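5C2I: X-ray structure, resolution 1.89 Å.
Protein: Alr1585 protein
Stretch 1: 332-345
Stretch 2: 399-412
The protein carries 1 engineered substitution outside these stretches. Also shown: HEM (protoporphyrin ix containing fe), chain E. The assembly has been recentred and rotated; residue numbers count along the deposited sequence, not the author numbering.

Stretch 1 (332-345) RKTNPRGDTARLLT
Stretch 2 399-412: FMQSRWANPQNFVQ

The two stretches meet in a largely apolar contact, burying 648 Å² in total, that is pinned at one end by a buried lysine whose ammonium group reaches the backbone carbonyls of the opposing segment. Stretch 1 finishes one helix at Thr334, turns, and begins a second helix that spans 339-343. Stretch 2 continues a helix from 399, widened by a pi-type turn at 400-405, and then runs as loop through a type I turn from Pro407 to Phe410 and a cis peptide between Phe410 and Val411. In register, Lys333 CA lies 5.7 Å from Ala405 CA, Thr334 CA lies 6.1 Å from Met400 CA, and Thr340 CA lies 6.8 Å from Val411 CA.

The CA-to-CB bond of Lys333 points sideways, but its chain (chi1 m, chi2 m, chi3 -144°, chi4 t) brings NZ to stretch 2. NZ donates hydrogen bonds to Phe410 O at 2.7 Å and Trp404 O at 2.9 Å, linking the helical segment to the loop beyond it; Pro407 O also lies 2.9 Å from Lys333 NZ. Lys333 O, in contrast, is buried without a polar partner.

Between the helices of stretch 1, Pro336 and Asp339 bound a type I' turn closed by Asp339 N to Pro336 O at 3.0 Å. Gly338, at phi/psi 110/-13, occupies the N-cap position; a CB there would jam against the preceding carbonyl. Pro336 packs over one face of Trp404 (chi1 m, chi2 -6°): its CG sits 4.0 Å from the six-membered ring centroid, 9° off the normal, a CH-pi contact. Thr334 O approaches the edge of the same ring, 3.4 Å from Trp404 CZ3, and lies 3.3 Å from Met400 CE.

The CA-to-CB bond of Phe410 points toward stretch 1, and its ring (chi1 t, chi2 82°) receives Thr340 CG2 at its edge, 3.5 Å from Phe410 CZ; Pro336 CG is also edge-on, 3.9 Å from Phe410 CZ. Val411 (chi1 p) extends the apolar surface, with its CG1 3.8 Å from Leu343 CD1 and its CG2 4.1 Å from Leu344 CD1. Both leucines adopt chi1 m, chi2 t.

Asp339 (chi1 m) organizes stretch 1 through salt bridges, OD2 to Arg332 NE and OD1 to Arg342 NH2, each at 2.8 Å. The segment between the two helices also meets the heme: Asn335 ND2 donates to HEM O2D and Arg337 NH2 to HEM O1D, both at 2.9 Å.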

# COMPACT_ATOMS: atom_id res chain seq x y z
N ARG A 332 17.57 31.24 -6.78
CA ARG A 332 18.64 32.19 -6.98
C ARG A 332 18.32 33.59 -6.41
O ARG A 332 19.23 34.31 -6.00
CB ARG A 332 18.97 32.29 -8.48
CG ARG A 332 20.28 33.02 -8.77
CD ARG A 332 20.83 32.69 -10.13
NE ARG A 332 22.14 33.29 -10.30
CZ ARG A 332 22.98 33.02 -11.30
NH1 ARG A 332 22.70 32.10 -12.22
NH2 ARG A 332 24.18 33.59 -11.31
N LYS A 333 17.03 33.94 -6.35
CA LYS A 333 16.59 35.16 -5.67
C LYS A 333 16.74 35.06 -4.14
O LYS A 333 17.26 35.97 -3.49
CB LYS A 333 15.13 35.42 -5.96
CG LYS A 333 14.89 36.04 -7.32
CD LYS A 333 15.12 37.55 -7.29
CE LYS A 333 14.20 38.34 -8.18
NZ LYS A 333 14.19 39.80 -7.88
N THR A 334 16.37 33.90 -3.58
CA THR A 334 16.35 33.74 -2.14
C THR A 334 17.71 33.32 -1.59
O THR A 334 18.00 33.58 -0.42
CB THR A 334 15.27 32.76 -1.68
OG1 THR A 334 15.49 31.48 -2.29
CG2 THR A 334 13.90 33.24 -2.02
N ASN A 335 18.53 32.66 -2.41
CA ASN A 335 19.88 32.31 -2.04
C ASN A 335 20.81 32.55 -3.22
O ASN A 335 20.98 31.69 -4.09
CB ASN A 335 20.02 30.88 -1.55
CG ASN A 335 21.45 30.59 -1.07
OD1 ASN A 335 22.34 31.46 -1.19
ND2 ASN A 335 21.69 29.39 -0.58
N PRO A 336 21.38 33.75 -3.27
CA PRO A 336 22.17 34.10 -4.45
C PRO A 336 23.50 33.33 -4.57
O PRO A 336 24.18 33.48 -5.59
CB PRO A 336 22.42 35.62 -4.27
CG PRO A 336 21.32 36.09 -3.39
CD PRO A 336 21.07 34.93 -2.45
N ARG A 337 23.87 32.58 -3.53
CA ARG A 337 25.12 31.82 -3.46
C ARG A 337 26.35 32.58 -3.99
O ARG A 337 27.19 32.01 -4.73
CB ARG A 337 24.98 30.45 -4.19
CG ARG A 337 23.84 29.64 -3.61
CD ARG A 337 23.80 28.22 -4.14
NE ARG A 337 22.63 27.54 -3.58
CZ ARG A 337 22.55 26.29 -3.14
NH1 ARG A 337 23.60 25.46 -3.17
NH2 ARG A 337 21.38 25.84 -2.70
N GLY A 338 26.44 33.85 -3.65
CA GLY A 338 27.55 34.69 -4.08
C GLY A 338 27.26 35.78 -5.09
O GLY A 338 28.14 36.64 -5.33
N ASP A 339 26.08 35.76 -5.73
CA ASP A 339 25.80 36.81 -6.77
C ASP A 339 25.98 38.22 -6.20
O ASP A 339 26.45 39.10 -6.92
CB ASP A 339 24.36 36.74 -7.34
CG ASP A 339 24.17 35.63 -8.34
OD1 ASP A 339 25.15 35.11 -8.93
OD2 ASP A 339 22.98 35.25 -8.53
N THR A 340 25.60 38.45 -4.94
CA THR A 340 25.67 39.83 -4.39
C THR A 340 27.11 40.24 -4.08
O THR A 340 27.47 41.42 -4.18
CB THR A 340 24.81 40.07 -3.14
OG1 THR A 340 25.40 39.41 -2.00
CG2 THR A 340 23.37 39.61 -3.34
N ALA A 341 27.94 39.25 -3.79
CA ALA A 341 29.35 39.47 -3.52
C ALA A 341 30.14 39.76 -4.78
O ALA A 341 31.13 40.48 -4.73
CB ALA A 341 29.92 38.27 -2.76
N ARG A 342 29.74 39.21 -5.91
CA ARG A 342 30.33 39.59 -7.19
C ARG A 342 29.82 40.88 -7.78
O ARG A 342 30.59 41.68 -8.32
CB ARG A 342 29.93 38.62 -8.27
CG ARG A 342 30.68 37.34 -8.26
CD ARG A 342 30.25 36.54 -9.48
NE ARG A 342 28.99 35.85 -9.22
CZ ARG A 342 28.87 34.73 -8.50
NH1 ARG A 342 29.95 34.15 -7.97
NH2 ARG A 342 27.68 34.17 -8.31
N LEU A 343 28.51 41.00 -7.79
CA LEU A 343 27.85 41.93 -8.71
C LEU A 343 27.67 43.25 -8.03
O LEU A 343 27.75 44.28 -8.68
CB LEU A 343 26.50 41.37 -9.20
CG LEU A 343 26.59 40.14 -10.13
CD1 LEU A 343 25.21 39.57 -10.38
CD2 LEU A 343 27.30 40.52 -11.46
N LEU A 344 27.46 43.23 -6.71
CA LEU A 344 27.14 44.44 -5.98
C LEU A 344 28.27 44.91 -5.08
O LEU A 344 28.03 45.77 -4.22
CB LEU A 344 25.87 44.24 -5.13
CG LEU A 344 24.62 43.71 -5.81
CD1 LEU A 344 23.58 43.40 -4.73
CD2 LEU A 344 24.09 44.72 -6.82
N THR A 345 29.48 44.34 -5.24
CA THR A 345 30.64 44.72 -4.44
C THR A 345 31.59 45.41 -5.35
O THR A 345 32.02 44.85 -6.36
CB THR A 345 31.38 43.50 -3.86
OG1 THR A 345 30.48 42.71 -3.10
CG2 THR A 345 32.54 43.95 -2.96
N PHE A 399 14.16 40.88 4.97
CA PHE A 399 15.18 41.25 3.99
C PHE A 399 15.04 40.41 2.71
O PHE A 399 15.01 40.96 1.63
CB PHE A 399 16.56 41.07 4.61
CG PHE A 399 17.67 41.74 3.86
CD1 PHE A 399 18.25 41.13 2.75
CD2 PHE A 399 18.18 42.96 4.30
CE1 PHE A 399 19.28 41.75 2.06
CE2 PHE A 399 19.24 43.56 3.64
CZ PHE A 399 19.77 42.98 2.48
N MET A 400 14.88 39.10 2.88
CA MET A 400 14.80 38.19 1.78
C MET A 400 13.57 38.52 0.91
O MET A 400 13.68 38.60 -0.32
CB MET A 400 14.76 36.77 2.29
CG MET A 400 14.83 35.69 1.26
SD MET A 400 14.93 34.06 2.01
CE MET A 400 16.63 34.08 2.55
N GLN A 401 12.41 38.71 1.55
CA GLN A 401 11.18 39.04 0.81
C GLN A 401 11.28 40.43 0.17
O GLN A 401 11.00 40.59 -1.04
CB GLN A 401 9.97 38.98 1.73
CG GLN A 401 8.63 39.20 1.03
CD GLN A 401 8.14 37.98 0.29
OE1 GLN A 401 8.06 36.88 0.85
NE2 GLN A 401 7.82 38.15 -0.97
N SER A 402 11.63 41.43 0.97
CA SER A 402 11.49 42.81 0.54
C SER A 402 12.63 43.31 -0.34
O SER A 402 12.40 44.16 -1.21
CB SER A 402 11.27 43.73 1.75
OG SER A 402 12.46 43.93 2.50
N ARG A 403 13.84 42.82 -0.11
CA ARG A 403 15.02 43.32 -0.82
C ARG A 403 15.47 42.41 -1.94
O ARG A 403 16.16 42.84 -2.87
CB ARG A 403 16.18 43.55 0.17
CG ARG A 403 15.82 44.44 1.36
CD ARG A 403 16.00 45.91 1.07
NE ARG A 403 17.39 46.27 0.72
CZ ARG A 403 18.30 46.80 1.55
NH1 ARG A 403 18.01 47.06 2.82
NH2 ARG A 403 19.53 47.07 1.09
N TRP A 404 15.15 41.13 -1.84
CA TRP A 404 15.58 40.13 -2.85
C TRP A 404 14.43 39.66 -3.74
O TRP A 404 14.45 39.90 -4.95
CB TRP A 404 16.29 38.95 -2.18
CG TRP A 404 17.65 39.31 -1.61
CD1 TRP A 404 18.33 40.51 -1.75
CD2 TRP A 404 18.55 38.42 -0.91
NE1 TRP A 404 19.54 40.42 -1.12
CE2 TRP A 404 19.70 39.15 -0.63
CE3 TRP A 404 18.47 37.09 -0.51
CZ2 TRP A 404 20.81 38.57 0.06
CZ3 TRP A 404 19.54 36.53 0.20
CH2 TRP A 404 20.69 37.26 0.47
N ALA A 405 13.43 39.04 -3.15
CA ALA A 405 12.32 38.49 -3.92
C ALA A 405 11.49 39.54 -4.66
O ALA A 405 11.26 39.42 -5.87
CB ALA A 405 11.44 37.59 -3.06
N ASN A 406 11.04 40.57 -3.97
CA ASN A 406 10.15 41.56 -4.57
C ASN A 406 10.77 42.47 -5.63
O ASN A 406 10.15 42.68 -6.66
CB ASN A 406 9.51 42.43 -3.49
CG ASN A 406 8.56 41.65 -2.58
OD1 ASN A 406 8.23 40.49 -2.83
ND2 ASN A 406 8.13 42.31 -1.52
N PRO A 407 11.99 43.00 -5.40
CA PRO A 407 12.38 44.09 -6.30
C PRO A 407 12.73 43.65 -7.72
O PRO A 407 13.39 42.62 -7.93
CB PRO A 407 13.63 44.66 -5.64
CG PRO A 407 13.48 44.32 -4.18
CD PRO A 407 12.85 42.95 -4.20
N GLN A 408 12.30 44.46 -8.69
CA GLN A 408 12.62 44.14 -10.10
C GLN A 408 14.13 44.26 -10.40
O GLN A 408 14.59 43.66 -11.34
CB GLN A 408 11.79 44.95 -11.09
CG GLN A 408 12.16 46.41 -11.08
CD GLN A 408 11.67 47.24 -12.29
OE1 GLN A 408 10.49 47.48 -12.46
NE2 GLN A 408 12.61 47.73 -13.09
N ASN A 409 14.88 45.05 -9.61
CA ASN A 409 16.27 45.29 -9.92
C ASN A 409 17.25 44.52 -9.02
O ASN A 409 18.44 44.82 -8.98
CB ASN A 409 16.57 46.79 -9.88
CG ASN A 409 15.84 47.53 -11.00
OD1 ASN A 409 15.41 46.92 -12.00
ND2 ASN A 409 15.79 48.83 -10.88
N PHE A 410 16.75 43.46 -8.38
CA PHE A 410 17.65 42.54 -7.69
C PHE A 410 17.71 41.19 -8.41
O PHE A 410 16.67 40.61 -8.71
CB PHE A 410 17.21 42.30 -6.23
CG PHE A 410 18.16 41.37 -5.49
CD1 PHE A 410 19.32 41.86 -4.95
CD2 PHE A 410 17.96 39.99 -5.51
CE1 PHE A 410 20.26 41.01 -4.35
CE2 PHE A 410 18.88 39.13 -4.93
CZ PHE A 410 20.03 39.64 -4.35
N VAL A 411 18.88 40.58 -8.58
CA VAL A 411 20.22 41.12 -8.23
C VAL A 411 20.73 42.10 -9.27
O VAL A 411 21.66 42.85 -9.00
CB VAL A 411 21.25 39.96 -8.08
CG1 VAL A 411 21.59 39.32 -9.43
CG2 VAL A 411 22.52 40.46 -7.38
N GLN A 412 20.13 42.12 -10.46
CA GLN A 412 20.53 43.11 -11.46
C GLN A 412 19.29 43.79 -12.05
O GLN A 412 18.16 43.30 -11.89
CB GLN A 412 21.48 42.51 -12.51
CG GLN A 412 20.95 41.43 -13.38
CD GLN A 412 21.86 41.17 -14.60
OE1 GLN A 412 23.08 41.37 -14.55
NE2 GLN A 412 21.25 40.71 -15.69
CHA HEM E . 13.64 27.11 -1.62
CHB HEM E . 8.99 26.65 -2.83
CHC HEM E . 7.93 30.55 -0.17
CHD HEM E . 12.61 31.12 0.80
C1A HEM E . 12.47 26.66 -2.20
C2A HEM E . 12.37 25.55 -3.10
C3A HEM E . 11.07 25.43 -3.43
C4A HEM E . 10.36 26.43 -2.73
CMA HEM E . 10.44 24.39 -4.33
CAA HEM E . 13.51 24.66 -3.60
CBA HEM E . 13.88 23.43 -2.76
CGA HEM E . 14.33 23.90 -1.40
O1A HEM E . 15.52 24.27 -1.18
O2A HEM E . 13.50 23.91 -0.49
C1B HEM E . 8.31 27.67 -2.16
C2B HEM E . 6.88 27.84 -2.20
C3B HEM E . 6.58 28.89 -1.44
C4B HEM E . 7.87 29.40 -0.97
CMB HEM E . 5.94 26.97 -2.95
CAB HEM E . 5.28 29.48 -1.06
CBB HEM E . 4.11 28.81 -1.06
C1C HEM E . 9.14 31.10 0.30
C2C HEM E . 9.28 32.31 0.96
C3C HEM E . 10.62 32.47 1.21
C4C HEM E . 11.27 31.34 0.72
CMC HEM E . 8.20 33.25 1.39
CAC HEM E . 11.32 33.59 1.83
CBC HEM E . 10.99 34.86 1.84
C1D HEM E . 13.22 29.97 0.30
C2D HEM E . 14.65 29.73 0.48
C3D HEM E . 14.95 28.65 -0.23
C4D HEM E . 13.66 28.21 -0.80
CMD HEM E . 15.64 30.55 1.29
CAD HEM E . 16.29 27.99 -0.31
CBD HEM E . 17.20 28.59 -1.40
CGD HEM E . 18.52 27.90 -1.38
O1D HEM E . 18.90 27.40 -2.44
O2D HEM E . 19.25 27.83 -0.33
NA HEM E . 11.24 27.23 -2.05
NB HEM E . 8.83 28.65 -1.49
NC HEM E . 10.36 30.55 0.07
ND HEM E . 12.67 29.09 -0.54
FE HEM E . 10.82 28.89 -1.02
O HOH W 1 10.30 27.75 0.95